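PDB 4CZW: Pab-dependent poly(a)-specific ribonuclease subunit PAN2 from Neurospora crassa, which probably shortens the poly(A) tails of mRNA, as the catalytic exonuclease subunit of the PAN2-PAN3 deadenylation complex. Local coordinates for residues I155-L159 with N402-R408; L159-L163 with V394-R400; S146-K150 with P172-V176; Y59-L63 with P264-A268. All coordinates share one frame. Residue numbers count along the deposited sequence, not the author numbering.

Contact 1: I155-L159 with N402-R408; sequences ISTEL and NMDWKTR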
loop_
_atom_site.group_PDB
_atom_site.type_symbol
_atom_site.label_atom_id
_atom_site.label_comp_id
_atom_site.label_asym_id
_atom_site.label_seq_id
_atom_site.Cartn_x
_atom_site.Cartn_y
_atom_site.Cartn_z
ATOM N N ILE A 155 13.487 -9.406 -7.225
ATOM C CA ILE A 155 13.283 -10.300 -8.359
ATOM C C ILE A 155 13.933 -9.752 -9.626
ATOM O O ILE A 155 14.540 -10.498 -10.397
ATOM C CB ILE A 155 11.782 -10.541 -8.620
ATOM C CG1 ILE A 155 11.119 -11.156 -7.386
ATOM C CG2 ILE A 155 11.583 -11.446 -9.826
ATOM C CD1 ILE A 155 11.669 -12.516 -7.013
ATOM N N SER A 156 13.819 -8.444 -9.832
ATOM C CA SER A 156 14.368 -7.826 -11.030
ATOM C C SER A 156 14.702 -6.350 -10.837
ATOM O O SER A 156 13.913 -5.586 -10.280
ATOM C CB SER A 156 13.391 -7.982 -12.196
ATOM O OG SER A 156 13.905 -7.393 -13.376
ATOM N N THR A 157 15.884 -5.962 -11.303
ATOM C CA THR A 157 16.285 -4.562 -11.334
ATOM C C THR A 157 16.419 -4.115 -12.783
ATOM O O THR A 157 17.161 -3.185 -13.095
ATOM C CB THR A 157 17.617 -4.328 -10.596
ATOM O OG1 THR A 157 18.664 -5.059 -11.245
ATOM C CG2 THR A 157 17.512 -4.780 -9.147
ATOM N N GLU A 158 15.689 -4.795 -13.663
ATOM C CA GLU A 158 15.783 -4.565 -15.100
ATOM C C GLU A 158 15.225 -3.203 -15.505
ATOM O O GLU A 158 15.744 -2.559 -16.418
ATOM C CB GLU A 158 15.052 -5.675 -15.860
ATOM C CG GLU A 158 15.237 -5.632 -17.367
ATOM C CD GLU A 158 16.660 -5.943 -17.790
ATOM O OE1 GLU A 158 17.385 -6.604 -17.017
ATOM O OE2 GLU A 158 17.055 -5.524 -18.899
ATOM N N LEU A 159 14.164 -2.774 -14.828
ATOM C CA LEU A 159 13.547 -1.482 -15.105
ATOM C C LEU A 159 14.527 -0.352 -14.816
ATOM O O LEU A 159 14.728 0.539 -15.640
ATOM C CB LEU A 159 12.270 -1.307 -14.274
ATOM C CG LEU A 159 11.329 -0.131 -14.564
ATOM C CD1 LEU A 159 9.929 -0.476 -14.099
ATOM C CD2 LEU A 159 11.784 1.157 -13.892
ATOM N N ASN A 402 7.484 -3.157 -14.926
ATOM C CA ASN A 402 8.178 -4.426 -15.109
ATOM C C ASN A 402 7.407 -5.569 -14.454
ATOM O O ASN A 402 7.069 -5.502 -13.274
ATOM C CB ASN A 402 9.597 -4.341 -14.544
ATOM C CG ASN A 402 10.388 -5.613 -14.762
ATOM O OD1 ASN A 402 10.490 -6.452 -13.868
ATOM N ND2 ASN A 402 10.954 -5.763 -15.955
HETATM N N MSE A 403 7.135 -6.617 -15.226
HETATM C CA MSE A 403 6.275 -7.703 -14.765
HETATM C C MSE A 403 7.053 -8.942 -14.330
HETATM O O MSE A 403 6.470 -10.009 -14.139
HETATM C CB MSE A 403 5.279 -8.086 -15.864
HETATM C CG MSE A 403 4.350 -6.961 -16.289
HETATM SE SE MSE A 403 3.229 -6.327 -14.826
HETATM C CE MSE A 403 2.413 -8.024 -14.320
ATOM N N ASP A 404 8.365 -8.801 -14.171
ATOM C CA ASP A 404 9.205 -9.935 -13.800
ATOM C C ASP A 404 8.932 -10.402 -12.372
ATOM O O ASP A 404 9.197 -11.555 -12.029
ATOM C CB ASP A 404 10.685 -9.587 -13.959
ATOM C CG ASP A 404 11.039 -9.187 -15.378
ATOM O OD1 ASP A 404 10.273 -9.528 -16.304
ATOM O OD2 ASP A 404 12.088 -8.535 -15.569
ATOM N N TRP A 405 8.406 -9.504 -11.542
ATOM C CA TRP A 405 8.054 -9.854 -10.171
ATOM C C TRP A 405 6.941 -10.896 -10.167
ATOM O O TRP A 405 6.874 -11.748 -9.282
ATOM C CB TRP A 405 7.624 -8.613 -9.381
ATOM C CG TRP A 405 6.341 -7.991 -9.860
ATOM C CD1 TRP A 405 6.205 -7.013 -10.800
ATOM C CD2 TRP A 405 5.013 -8.307 -9.416
ATOM N NE1 TRP A 405 4.878 -6.701 -10.972
ATOM C CE2 TRP A 405 4.127 -7.481 -10.135
ATOM C CE3 TRP A 405 4.491 -9.209 -8.484
ATOM C CZ2 TRP A 405 2.745 -7.529 -9.949
ATOM C CZ3 TRP A 405 3.119 -9.255 -8.301
ATOM C CH2 TRP A 405 2.262 -8.420 -9.030
ATOM N N LYS A 406 6.073 -10.821 -11.169
ATOM C CA LYS A 406 4.975 -11.766 -11.312
ATOM C C LYS A 406 5.421 -12.978 -12.122
ATOM O O LYS A 406 5.085 -14.116 -11.794
ATOM C CB LYS A 406 3.774 -11.088 -11.974
ATOM C CG LYS A 406 2.479 -11.876 -11.901
ATOM C CD LYS A 406 1.312 -11.033 -12.394
ATOM C CE LYS A 406 -0.008 -11.769 -12.253
ATOM N NZ LYS A 406 -1.155 -10.916 -12.672
ATOM N N THR A 407 6.188 -12.722 -13.179
ATOM C CA THR A 407 6.697 -13.775 -14.050
ATOM C C THR A 407 7.606 -14.742 -13.295
ATOM O O THR A 407 7.449 -15.959 -13.390
ATOM C CB THR A 407 7.470 -13.186 -15.247
ATOM O OG1 THR A 407 6.575 -12.426 -16.068
ATOM C CG2 THR A 407 8.096 -14.293 -16.080
ATOM N N ARG A 408 8.554 -14.195 -12.541
ATOM C CA ARG A 408 9.467 -15.017 -11.756
ATOM C C ARG A 408 9.172 -14.893 -10.264
ATOM O O ARG A 408 10.080 -14.713 -9.452
ATOM C CB ARG A 408 10.919 -14.635 -12.047
ATOM C CG ARG A 408 11.347 -14.909 -13.481
ATOM C CD ARG A 408 12.850 -14.767 -13.652
ATOM N NE ARG A 408 13.312 -13.407 -13.392
ATOM C CZ ARG A 408 13.373 -12.451 -14.312
ATOM N NH1 ARG A 408 12.998 -12.703 -15.559
ATOM N NH2 ARG A 408 13.807 -11.241 -13.986
#
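One carboxylate oxygen, Asp-404 OD2, is shared by three side chains. Ser-156 OG donates to Asp-404 OD2 at 3.1 Å, the one hydrogen bond between the two segments. Asn-402 ND2 adds a weak hydrogen bond to Asp-404 OD2 at 3.0 Å. Arg-408 completes the group with a salt bridge, its NH2 lying 3.6 Å from Asp-404 OD2. Ser-156 works in two directions, because its OG also accepts from Glu-158 N at 3.2 Å. That bond closes an ST turn at the start of helix 158-163. Across from it, Asn-402 OD1 accepts from Asp-404 N at 3.2 Å and forms an Asx turn leading into helix 404-407. Ile-155 lies against one side of this short helix and Arg-408 just after it. Its CG2 is 3.2 Å from Asp-404 O and 3.6 Å from Arg-408 O. Leu-159 CD1 packs 3.9 Å from Asn-402 CB. Helix 61-71 lies beside both segments through Asn-65 and Gln-69. The Trp-405 side chain touches helix 529-541, which belongs to the exonuclease domain. The contact therefore joins two helix starts, one preceded by an ST turn and one by an Asx turn, where the pseudo-USP domain meets the nuclease.

Contact 2: L159-L163 with V394-R400; sequences LERTL and VKAANHR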
loop_
_atom_site.group_PDB
_atom_site.type_symbol
_atom_site.label_atom_id
_atom_site.label_comp_id
_atom_site.label_asym_id
_atom_site.label_seq_id
_atom_site.Cartn_x
_atom_site.Cartn_y
_atom_site.Cartn_z
ATOM N N LEU A 159 14.164 -2.774 -14.828
ATOM C CA LEU A 159 13.547 -1.482 -15.105
ATOM C C LEU A 159 14.527 -0.352 -14.816
ATOM O O LEU A 159 14.728 0.539 -15.640
ATOM C CB LEU A 159 12.270 -1.307 -14.274
ATOM C CG LEU A 159 11.329 -0.131 -14.564
ATOM C CD1 LEU A 159 9.929 -0.476 -14.099
ATOM C CD2 LEU A 159 11.784 1.157 -13.892
ATOM N N GLU A 160 15.132 -0.398 -13.634
ATOM C CA GLU A 160 16.053 0.643 -13.200
ATOM C C GLU A 160 17.327 0.650 -14.038
ATOM O O GLU A 160 17.893 1.710 -14.313
ATOM C CB GLU A 160 16.400 0.464 -11.721
ATOM C CG GLU A 160 15.209 0.523 -10.771
ATOM C CD GLU A 160 14.501 -0.813 -10.622
ATOM O OE1 GLU A 160 14.674 -1.686 -11.498
ATOM O OE2 GLU A 160 13.773 -0.992 -9.623
ATOM N N ARG A 161 17.775 -0.535 -14.441
ATOM C CA ARG A 161 18.966 -0.664 -15.271
ATOM C C ARG A 161 18.746 -0.003 -16.628
ATOM O O ARG A 161 19.621 0.693 -17.141
ATOM C CB ARG A 161 19.340 -2.135 -15.457
ATOM C CG ARG A 161 20.673 -2.352 -16.153
ATOM C CD ARG A 161 20.830 -3.792 -16.613
ATOM N NE ARG A 161 19.842 -4.143 -17.628
ATOM C CZ ARG A 161 19.999 -3.924 -18.930
ATOM N NH1 ARG A 161 21.107 -3.349 -19.379
ATOM N NH2 ARG A 161 19.047 -4.276 -19.783
ATOM N N THR A 162 17.569 -0.229 -17.199
ATOM C CA THR A 162 17.198 0.379 -18.472
ATOM C C THR A 162 17.011 1.884 -18.312
ATOM O O THR A 162 17.451 2.668 -19.153
ATOM C CB THR A 162 15.905 -0.243 -19.035
ATOM O OG1 THR A 162 16.097 -1.649 -19.237
ATOM C CG2 THR A 162 15.525 0.408 -20.357
ATOM N N LEU A 163 16.359 2.276 -17.221
ATOM C CA LEU A 163 16.109 3.684 -16.926
ATOM C C LEU A 163 17.408 4.471 -16.789
ATOM O O LEU A 163 17.567 5.535 -17.389
ATOM C CB LEU A 163 15.283 3.820 -15.645
ATOM C CG LEU A 163 15.080 5.239 -15.110
ATOM C CD1 LEU A 163 14.274 6.075 -16.091
ATOM C CD2 LEU A 163 14.409 5.209 -13.746
ATOM N N VAL A 394 11.379 11.191 -11.911
ATOM C CA VAL A 394 11.999 11.490 -13.196
ATOM C C VAL A 394 11.042 11.154 -14.339
ATOM O O VAL A 394 10.413 10.096 -14.347
ATOM C CB VAL A 394 13.331 10.731 -13.373
ATOM C CG1 VAL A 394 14.392 11.318 -12.457
ATOM C CG2 VAL A 394 13.155 9.249 -13.094
ATOM N N LYS A 395 10.926 12.075 -15.292
ATOM C CA LYS A 395 9.967 11.946 -16.386
ATOM C C LYS A 395 10.265 10.732 -17.262
ATOM O O LYS A 395 9.367 10.175 -17.892
ATOM C CB LYS A 395 9.957 13.219 -17.235
ATOM C CG LYS A 395 8.867 13.257 -18.296
ATOM C CD LYS A 395 8.875 14.573 -19.054
ATOM C CE LYS A 395 7.763 14.619 -20.089
ATOM N NZ LYS A 395 7.725 15.925 -20.803
ATOM N N ALA A 396 11.529 10.322 -17.289
ATOM C CA ALA A 396 11.939 9.161 -18.069
ATOM C C ALA A 396 11.344 7.873 -17.506
ATOM O O ALA A 396 11.279 6.855 -18.196
ATOM C CB ALA A 396 13.456 9.067 -18.117
ATOM N N ALA A 397 10.910 7.923 -16.251
ATOM C CA ALA A 397 10.346 6.753 -15.586
ATOM C C ALA A 397 8.832 6.673 -15.756
ATOM O O ALA A 397 8.205 5.705 -15.327
ATOM C CB ALA A 397 10.709 6.762 -14.111
ATOM N N ASN A 398 8.246 7.692 -16.378
ATOM C CA ASN A 398 6.810 7.698 -16.630
ATOM C C ASN A 398 6.402 6.588 -17.591
ATOM O O ASN A 398 7.154 6.240 -18.503
ATOM C CB ASN A 398 6.362 9.053 -17.181
ATOM C CG ASN A 398 6.437 10.158 -16.147
ATOM O OD1 ASN A 398 6.492 9.897 -14.945
ATOM N ND2 ASN A 398 6.428 11.403 -16.610
ATOM N N HIS A 399 5.212 6.033 -17.368
ATOM C CA HIS A 399 4.640 4.990 -18.220
ATOM C C HIS A 399 5.528 3.749 -18.300
ATOM O O HIS A 399 5.457 2.987 -19.265
ATOM C CB HIS A 399 4.377 5.537 -19.627
ATOM C CG HIS A 399 3.898 6.955 -19.642
ATOM N ND1 HIS A 399 2.633 7.319 -19.233
ATOM C CD2 HIS A 399 4.516 8.101 -20.014
ATOM C CE1 HIS A 399 2.493 8.627 -19.353
ATOM N NE2 HIS A 399 3.622 9.125 -19.825
ATOM N N ARG A 400 6.359 3.550 -17.282
ATOM C CA ARG A 400 7.259 2.402 -17.235
ATOM C C ARG A 400 6.808 1.386 -16.190
ATOM O O ARG A 400 6.288 1.756 -15.137
ATOM C CB ARG A 400 8.690 2.855 -16.940
ATOM C CG ARG A 400 9.337 3.664 -18.052
ATOM C CD ARG A 400 9.637 2.796 -19.264
ATOM N NE ARG A 400 10.431 1.624 -18.909
ATOM C CZ ARG A 400 11.756 1.621 -18.803
ATOM N NH1 ARG A 400 12.443 2.733 -19.023
ATOM N NH2 ARG A 400 12.395 0.505 -18.476
#
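Residues 159-163 are one helical turn, closed by Leu-163 N to Leu-159 O at 2.9 Å. Residues 394-400 leave strand 385-394 through a short 3-10 segment, 395-397. A type II beta turn from Ala-397 to Arg-400 follows. The backbones come nearest at Leu-163 and Ala-397, whose CA atoms are 6.7 Å apart. Leu-163 fills the space between them. Its CD1 is 3.7 Å from Ala-396 CB, and its CD2 is 4.0 Å from Ala-397 CB and 4.3 Å from Val-394 CG2. Helix 158-163 thus packs on the exit of a central strand of the pseudo-USP domain, a domain that is probably inactive as a protease and serves as a scaffold. Val-394 is held there by backbone bonding to Ala-265. Arg-400 reaches across to the helix, and its guanidinium ends beside it without a hydrogen bond. Its NH2 is 3.6 Å from Thr-162 CB and 3.7 Å from Leu-159 O, and its NH1 is 4.3 Å from Leu-163 CA. The Thr-162 hydroxyl turns back to Glu-158 O in its own helix.

Contact 3: S146-K150 with P172-V176; sequences SQDYK and PLDLV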
loop_
_atom_site.group_PDB
_atom_site.type_symbol
_atom_site.label_atom_id
_atom_site.label_comp_id
_atom_site.label_asym_id
_atom_site.label_seq_id
_atom_site.Cartn_x
_atom_site.Cartn_y
_atom_site.Cartn_z
ATOM N N SER A 146 13.905 1.419 2.396
ATOM C CA SER A 146 15.230 1.499 1.796
ATOM C C SER A 146 16.113 0.361 2.296
ATOM O O SER A 146 16.869 -0.234 1.527
ATOM C CB SER A 146 15.883 2.849 2.104
ATOM O OG SER A 146 17.118 2.987 1.423
ATOM N N GLN A 147 16.008 0.059 3.585
ATOM C CA GLN A 147 16.791 -1.017 4.179
ATOM C C GLN A 147 16.087 -2.362 4.005
ATOM O O GLN A 147 16.724 -3.414 4.047
ATOM C CB GLN A 147 17.061 -0.736 5.661
ATOM C CG GLN A 147 15.827 -0.763 6.546
ATOM C CD GLN A 147 16.110 -0.273 7.954
ATOM O OE1 GLN A 147 16.707 0.787 8.145
ATOM N NE2 GLN A 147 15.686 -1.046 8.947
ATOM N N ASP A 148 14.772 -2.321 3.808
ATOM C CA ASP A 148 14.008 -3.527 3.508
ATOM C C ASP A 148 14.346 -4.032 2.110
ATOM O O ASP A 148 14.391 -5.237 1.864
ATOM C CB ASP A 148 12.503 -3.267 3.619
ATOM C CG ASP A 148 12.025 -3.188 5.055
ATOM O OD1 ASP A 148 12.723 -3.715 5.946
ATOM O OD2 ASP A 148 10.944 -2.608 5.291
ATOM N N TYR A 149 14.584 -3.094 1.200
ATOM C CA TYR A 149 14.864 -3.418 -0.193
ATOM C C TYR A 149 16.203 -4.129 -0.356
ATOM O O TYR A 149 16.358 -4.984 -1.227
ATOM C CB TYR A 149 14.836 -2.144 -1.040
ATOM C CG TYR A 149 15.063 -2.370 -2.518
ATOM C CD1 TYR A 149 14.013 -2.719 -3.357
ATOM C CD2 TYR A 149 16.327 -2.224 -3.077
ATOM C CE1 TYR A 149 14.216 -2.923 -4.710
ATOM C CE2 TYR A 149 16.539 -2.425 -4.428
ATOM C CZ TYR A 149 15.481 -2.774 -5.239
ATOM O OH TYR A 149 15.688 -2.974 -6.585
ATOM N N LYS A 150 17.167 -3.773 0.486
ATOM C CA LYS A 150 18.510 -4.332 0.389
ATOM C C LYS A 150 18.677 -5.574 1.261
ATOM O O LYS A 150 19.724 -6.220 1.237
ATOM C CB LYS A 150 19.552 -3.280 0.775
ATOM C CG LYS A 150 19.399 -2.746 2.190
ATOM C CD LYS A 150 20.387 -1.625 2.468
ATOM C CE LYS A 150 20.188 -0.464 1.507
ATOM N NZ LYS A 150 21.131 0.656 1.783
ATOM N N PRO A 172 21.490 -3.808 -5.314
ATOM C CA PRO A 172 20.431 -3.158 -4.530
ATOM C C PRO A 172 20.880 -1.941 -3.720
ATOM O O PRO A 172 20.142 -0.957 -3.663
ATOM C CB PRO A 172 19.967 -4.276 -3.595
ATOM C CG PRO A 172 20.194 -5.514 -4.377
ATOM C CD PRO A 172 21.455 -5.275 -5.163
ATOM N N LEU A 173 22.061 -2.005 -3.110
ATOM C CA LEU A 173 22.538 -0.921 -2.254
ATOM C C LEU A 173 22.713 0.377 -3.037
ATOM O O LEU A 173 22.251 1.436 -2.611
ATOM C CB LEU A 173 23.857 -1.313 -1.577
ATOM C CG LEU A 173 24.338 -0.451 -0.405
ATOM C CD1 LEU A 173 25.075 -1.310 0.611
ATOM C CD2 LEU A 173 25.233 0.690 -0.873
ATOM N N ASP A 174 23.381 0.290 -4.182
ATOM C CA ASP A 174 23.607 1.460 -5.023
ATOM C C ASP A 174 22.310 1.926 -5.671
ATOM O O ASP A 174 22.103 3.121 -5.887
ATOM C CB ASP A 174 24.646 1.155 -6.104
ATOM C CG ASP A 174 25.950 0.641 -5.531
ATOM O OD1 ASP A 174 26.247 0.943 -4.356
ATOM O OD2 ASP A 174 26.680 -0.067 -6.257
ATOM N N LEU A 175 21.436 0.972 -5.975
ATOM C CA LEU A 175 20.203 1.266 -6.694
ATOM C C LEU A 175 19.196 2.019 -5.831
ATOM O O LEU A 175 18.675 3.056 -6.239
ATOM C CB LEU A 175 19.574 -0.024 -7.218
ATOM C CG LEU A 175 18.431 0.207 -8.203
ATOM C CD1 LEU A 175 18.922 1.072 -9.350
ATOM C CD2 LEU A 175 17.875 -1.111 -8.712
ATOM N N VAL A 176 18.928 1.494 -4.638
ATOM C CA VAL A 176 17.953 2.102 -3.738
ATOM C C VAL A 176 18.429 3.481 -3.279
ATOM O O VAL A 176 17.625 4.337 -2.906
ATOM C CB VAL A 176 17.678 1.201 -2.508
ATOM C CG1 VAL A 176 18.887 1.157 -1.583
ATOM C CG2 VAL A 176 16.440 1.672 -1.758
#
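Pro-172 starts helix 172-180 and faces Tyr-149 and Lys-150. Its CB is 4.0 Å from Tyr-149 CE2 and 4.2 Å from Lys-150 CA. The backbones are closest here, with the CA atoms of Pro-172 and Lys-150 5.4 Å apart. Leu-173 comes next, at the exposed side. It meets the long Lys-150 side chain, with Leu-173 CG 4.0 Å from Lys-150 NZ. Asp-174 points away from the other segment and bonds to Asn-171. Leu-175 returns to the buried side, where its CD2 is 3.6 Å from Tyr-149 OH. Val-176 closes the turn and fills the gap between the helices. Its CB lies 3.7 Å from Tyr-149 CD2, its CG1 3.7 Å from Lys-150 CE, and its CG2 3.5 Å from Ser-146 OG. Three residues of 146-150 therefore meet this one valine. The contact is made by van der Waals packing, and Tyr-149 contributes the largest area of the first segment. The Tyr-149 side chain is also about 8 Å from the zinc ion held by His-70, Cys-75, Cys-80 and Cys-83, and about 5 Å from the side chain of His-70. Helix 81-94 touches Tyr-149 through Leu-82. Helix 158-163 covers Tyr-149 and Leu-175 through Glu-160, so this short helix packs against both of its neighbours in the chain.

Contact 4: Y59-L63 with P264-A268; sequences YTPLL and PAVLA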
loop_
_atom_site.group_PDB
_atom_site.type_symbol
_atom_site.label_atom_id
_atom_site.label_comp_id
_atom_site.label_asym_id
_atom_site.label_seq_id
_atom_site.Cartn_x
_atom_site.Cartn_y
_atom_site.Cartn_z
ATOM N N TYR A 59 0.882 5.453 -7.350
ATOM C CA TYR A 59 0.892 5.937 -8.724
ATOM C C TYR A 59 2.230 6.579 -9.067
ATOM O O TYR A 59 2.345 7.330 -10.036
ATOM C CB TYR A 59 -0.259 6.918 -8.953
ATOM C CG TYR A 59 -1.616 6.254 -8.884
ATOM C CD1 TYR A 59 -2.137 5.584 -9.984
ATOM C CD2 TYR A 59 -2.369 6.285 -7.719
ATOM C CE1 TYR A 59 -3.374 4.969 -9.926
ATOM C CE2 TYR A 59 -3.607 5.673 -7.652
ATOM C CZ TYR A 59 -4.104 5.017 -8.758
ATOM O OH TYR A 59 -5.336 4.407 -8.696
ATOM N N THR A 60 3.235 6.275 -8.253
ATOM C CA THR A 60 4.616 6.617 -8.561
ATOM C C THR A 60 5.316 5.351 -9.041
ATOM O O THR A 60 5.749 4.536 -8.226
ATOM C CB THR A 60 5.355 7.201 -7.342
ATOM O OG1 THR A 60 4.591 8.279 -6.787
ATOM C CG2 THR A 60 6.732 7.710 -7.742
ATOM N N PRO A 61 5.417 5.182 -10.371
ATOM C CA PRO A 61 5.902 3.971 -11.047
ATOM C C PRO A 61 7.156 3.359 -10.427
ATOM O O PRO A 61 7.228 2.139 -10.277
ATOM C CB PRO A 61 6.193 4.467 -12.465
ATOM C CG PRO A 61 5.207 5.558 -12.671
ATOM C CD PRO A 61 5.071 6.241 -11.336
ATOM N N LEU A 62 8.125 4.195 -10.068
ATOM C CA LEU A 62 9.366 3.709 -9.478
ATOM C C LEU A 62 9.143 3.140 -8.081
ATOM O O LEU A 62 9.827 2.205 -7.670
ATOM C CB LEU A 62 10.408 4.825 -9.426
ATOM C CG LEU A 62 10.994 5.240 -10.775
ATOM C CD1 LEU A 62 11.994 6.368 -10.600
ATOM C CD2 LEU A 62 11.640 4.046 -11.461
ATOM N N LEU A 63 8.183 3.705 -7.356
ATOM C CA LEU A 63 7.871 3.236 -6.011
ATOM C C LEU A 63 7.052 1.949 -6.039
ATOM O O LEU A 63 7.290 1.040 -5.244
ATOM C CB LEU A 63 7.124 4.312 -5.221
ATOM C CG LEU A 63 7.937 5.537 -4.797
ATOM C CD1 LEU A 63 7.091 6.478 -3.957
ATOM C CD2 LEU A 63 9.182 5.108 -4.039
ATOM N N PRO A 264 17.719 12.215 -6.015
ATOM C CA PRO A 264 17.035 10.924 -6.152
ATOM C C PRO A 264 16.111 10.862 -7.365
ATOM O O PRO A 264 15.617 11.894 -7.820
ATOM C CB PRO A 264 16.231 10.815 -4.853
ATOM C CG PRO A 264 16.008 12.225 -4.433
ATOM C CD PRO A 264 17.259 12.957 -4.828
ATOM N N ALA A 265 15.889 9.656 -7.879
ATOM C CA ALA A 265 14.968 9.450 -8.991
ATOM C C ALA A 265 13.538 9.734 -8.545
ATOM O O ALA A 265 12.713 10.205 -9.327
ATOM C CB ALA A 265 15.092 8.035 -9.530
ATOM N N VAL A 266 13.256 9.436 -7.281
ATOM C CA VAL A 266 11.975 9.774 -6.672
ATOM C C VAL A 266 12.165 10.930 -5.696
ATOM O O VAL A 266 12.871 10.800 -4.696
ATOM C CB VAL A 266 11.354 8.573 -5.936
ATOM C CG1 VAL A 266 10.080 8.991 -5.219
ATOM C CG2 VAL A 266 11.077 7.439 -6.909
ATOM N N LEU A 267 11.534 12.061 -5.992
ATOM C CA LEU A 267 11.735 13.270 -5.203
ATOM C C LEU A 267 10.540 13.582 -4.305
ATOM O O LEU A 267 9.575 14.214 -4.736
ATOM C CB LEU A 267 12.019 14.458 -6.127
ATOM C CG LEU A 267 12.446 15.766 -5.458
ATOM C CD1 LEU A 267 13.745 15.578 -4.693
ATOM C CD2 LEU A 267 12.584 16.875 -6.490
ATOM N N ALA A 268 10.614 13.135 -3.055
ATOM C CA ALA A 268 9.578 13.430 -2.071
ATOM C C ALA A 268 9.888 14.739 -1.352
ATOM O O ALA A 268 11.015 14.957 -0.906
ATOM C CB ALA A 268 9.448 12.290 -1.074
#
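Val-266 sets its two methyl groups against the start of helix 61-71. Its CG2 is 3.7 Å from Leu-62 CB, and its CG1 is 4.1 Å from Leu-63 CG. Thr-60, the residue just before the helix, adds a looser touch, with its CG2 4.4 Å from Val-266 CG1. Val-266 thus meets three residues and gives the largest share of the covered surface. Ala-265 extends the contact by one residue: its CB is 3.7 Å from Leu-62 CD1. The backbones stay well apart, with the nearest CA atoms, those of Leu-62 and Val-266, at 7.2 Å. Side chains alone bridge this gap, and every touching residue is buried. Thr-60 sits at the N-cap position, but its side chain makes no capping bond. Its OG1 bonds instead to Val-56 O in the preceding helix, 51-58. The same apolar layer continues on other sides. Leu-180 of helix 172-180 touches both Leu-63 and Val-266, while Met-391 of strand 385-394 touches Thr-60 and Val-266. Strand 266-270 pairs antiparallel with strand 385-394, and Leu-62 also rests on Ala-397 beyond that strand. The contact is helix-on-sheet packing in the hydrophobic core of the pseudo-USP domain. It joins an early helix of the peptidase C19-like fold to a strand of its mixed sheet, about 200 residues later.

The four contacts sit in the pseudo-USP domain, with centres 10 to 17 Å apart. Contacts 1 and 2 share Leu-159 and use helix 158-163. That helix lies in the chain between helices 130-149 and 172-180, which form contact 3. Contacts 2 and 4 are closest, with centres 10 Å apart. Strand 266-270 of contact 4 pairs with strand 385-394, which leads into contact 2. Along the chain, contact 3 nests within the loop closed by contact 4. Contacts 1 and 2 start from the same stretch, and each crosses contacts 3 and 4. Contacts 2 and 4 bring helices 158-163 and 61-71 onto the mixed-sheet region, while contacts 1 and 3 join helices to one another, consistent with this domain's scaffold role.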